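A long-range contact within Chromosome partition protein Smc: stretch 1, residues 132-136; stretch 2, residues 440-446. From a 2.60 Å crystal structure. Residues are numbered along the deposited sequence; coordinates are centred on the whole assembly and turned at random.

Stretch 1 (132-136) AAMIS
Stretch 2 440-446: FKPAPFY

Long-range packing in Chromosome partition protein Smc between a segment that leaves a helix (132-136) and a loop that runs from a helix end into a strand (440-446). The two segments belong to one chain, and no touching pair is closer than 307 residues in sequence. The nearest CA atoms across the contact are those of Ile135 and Pro444, 6.5 Å apart. No hydrogen bond links the stretches; the contact is one of shape, burying 285 Å² summed over both sides.

Stretch 1 leaves its helix at Ala133 (phi/psi -86/12), after helical Ala132 (-53/-35). Met134 then takes a left-handed conformation (37/39), Ile135 is extended (-70/120), and Ser136 again has positive phi (58/70). Stretch 2 leaves its helix at Lys441 (-134/91), after Phe440 (-71/-60). Pro442 (-58/128) and Ala443 (-74/158) continue as extended loop, Pro444 bends the chain (-58/-36), and Phe445 (-151/165) and Tyr446 (-125/142) open a strand that continues beyond the stretch.

Pro444 is the central bump. Its CA-to-CB bond points toward stretch 1, and its ring, puckered C-gamma exo, meets a hollow made of both backbone and side chain. Ile135 CD1 lies 3.6 Å from Pro444 CG, the closest apolar side-chain pair across the contact. The carbonyls of Ala133 and Met134 add further walls: Ala133 O is 4.0 Å from Pro444 CG, and Met134 O is 3.9 Å from Pro444 CD. Pro444 lacks an amide hydrogen, so its nitrogen cannot donate to these oxygens, and the ring carbons simply pack beside them.

Met134 provides the long reach. Its CA-to-CB bond points sideways, but chi1 at 65° (p), chi2 at 141°, between wells, and chi3 at -175° (t) carry the methyl to the loop before Pro444. There Met134 CE comes within 3.0 Å of Pro442 O, a tight approach for a methyl group and a carbonyl oxygen. The same methyl reaches Ala443, with Met134 CE 4.2 Å from Ala443 CA, and touches the aliphatic part of Lys441, with Met134 CE 4.3 Å from Lys441 CG. Met134 CE to Pro444 CD, at 4.4 Å, is a looser apolar contact. Pro442 meets this methyl through its carbonyl; its CA-to-CB bond points away and its ring stays out of contact.

Ile135, with chi1 -61° (m) and chi2 -89° (m), also starts sideways and reaches two neighbours by different branches. While CD1 sits by Pro444, Ile135 CG2 lies 4.2 Å from Phe445 CE1, approaching the aromatic ring obliquely. Phe445 holds chi1 at 71° (p) and chi2 at -86°, which brings the end of its side chain nearer to stretch 1.

Behind the surface, Tyr446 (chi1 -62°, m; chi2 81°) folds back along its own stretch without touching stretch 1. Ala443 N donates a hydrogen bond to Tyr446 OH at 2.9 Å and 166°, tying the loop to the start of the strand.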

# COMPACT_ATOMS: atom_id res chain seq x y z
N ALA A 132 -1.23 -1.36 17.37
CA ALA A 132 -2.17 -2.44 17.09
C ALA A 132 -3.27 -2.50 18.14
O ALA A 132 -4.42 -2.80 17.82
CB ALA A 132 -1.44 -3.77 17.01
N ALA A 133 -2.96 -2.20 19.40
CA ALA A 133 -4.00 -2.14 20.42
C ALA A 133 -4.67 -0.77 20.48
O ALA A 133 -5.41 -0.48 21.43
CB ALA A 133 -3.40 -2.49 21.79
N MET A 134 -4.42 0.06 19.47
CA MET A 134 -4.83 1.46 19.42
C MET A 134 -4.73 2.13 20.79
O MET A 134 -5.57 2.94 21.17
CB MET A 134 -6.25 1.61 18.83
CG MET A 134 -7.39 0.99 19.64
SD MET A 134 -8.86 2.02 19.62
CE MET A 134 -9.94 1.15 20.73
N ILE A 135 -3.67 1.81 21.53
CA ILE A 135 -3.35 2.53 22.76
C ILE A 135 -2.87 3.92 22.37
O ILE A 135 -1.86 4.06 21.67
CB ILE A 135 -2.27 1.80 23.56
CG1 ILE A 135 -2.74 0.41 23.97
CG2 ILE A 135 -1.86 2.64 24.77
CD1 ILE A 135 -3.46 0.37 25.28
N SER A 136 -3.57 4.94 22.86
CA SER A 136 -3.18 6.33 22.64
C SER A 136 -3.06 6.69 21.16
O SER A 136 -1.95 6.89 20.65
CB SER A 136 -1.87 6.61 23.40
OG SER A 136 -1.13 7.70 22.84
N PHE A 440 -17.92 6.85 20.32
CA PHE A 440 -17.84 6.05 19.11
C PHE A 440 -16.90 4.88 19.31
O PHE A 440 -17.30 3.71 19.21
CB PHE A 440 -17.40 6.93 17.94
CG PHE A 440 -17.52 6.26 16.64
CD1 PHE A 440 -18.75 6.20 16.00
CD2 PHE A 440 -16.42 5.69 16.04
CE1 PHE A 440 -18.88 5.57 14.77
CE2 PHE A 440 -16.53 5.07 14.80
CZ PHE A 440 -17.76 5.01 14.17
N LYS A 441 -15.64 5.17 19.62
CA LYS A 441 -14.62 4.13 19.71
C LYS A 441 -13.81 4.36 20.99
O LYS A 441 -12.79 5.06 20.99
CB LYS A 441 -13.72 4.13 18.48
CG LYS A 441 -13.06 2.78 18.21
CD LYS A 441 -12.81 2.50 16.70
CE LYS A 441 -14.03 1.86 16.00
NZ LYS A 441 -13.87 1.62 14.51
N PRO A 442 -14.23 3.74 22.09
CA PRO A 442 -13.51 3.90 23.36
C PRO A 442 -12.05 3.48 23.24
O PRO A 442 -11.74 2.39 22.78
CB PRO A 442 -14.26 2.97 24.33
CG PRO A 442 -15.47 2.47 23.59
CD PRO A 442 -15.21 2.64 22.13
N ALA A 443 -11.14 4.37 23.66
CA ALA A 443 -9.77 3.95 23.89
C ALA A 443 -9.68 3.13 25.18
O ALA A 443 -10.55 3.23 26.05
CB ALA A 443 -8.85 5.17 23.97
N PRO A 444 -8.63 2.30 25.32
CA PRO A 444 -8.53 1.44 26.53
C PRO A 444 -8.53 2.21 27.84
O PRO A 444 -9.09 1.74 28.84
CB PRO A 444 -7.21 0.69 26.32
CG PRO A 444 -7.03 0.68 24.85
CD PRO A 444 -7.54 2.00 24.37
N PHE A 445 -7.90 3.38 27.88
CA PHE A 445 -7.99 4.23 29.05
C PHE A 445 -7.84 5.67 28.60
O PHE A 445 -7.38 5.95 27.48
CB PHE A 445 -6.91 3.90 30.08
CG PHE A 445 -5.54 4.31 29.62
CD1 PHE A 445 -4.79 3.46 28.84
CD2 PHE A 445 -5.05 5.57 29.91
CE1 PHE A 445 -3.56 3.83 28.38
CE2 PHE A 445 -3.82 5.96 29.45
CZ PHE A 445 -3.07 5.10 28.69
N TYR A 446 -8.21 6.58 29.51
CA TYR A 446 -8.00 8.01 29.38
C TYR A 446 -7.23 8.52 30.60
O TYR A 446 -7.47 8.08 31.72
CB TYR A 446 -9.37 8.75 29.23
CG TYR A 446 -10.09 8.30 27.99
CD1 TYR A 446 -10.82 7.12 27.99
CD2 TYR A 446 -10.00 9.04 26.80
CE1 TYR A 446 -11.45 6.68 26.85
CE2 TYR A 446 -10.64 8.61 25.64
CZ TYR A 446 -11.36 7.42 25.68
OH TYR A 446 -11.98 6.96 24.55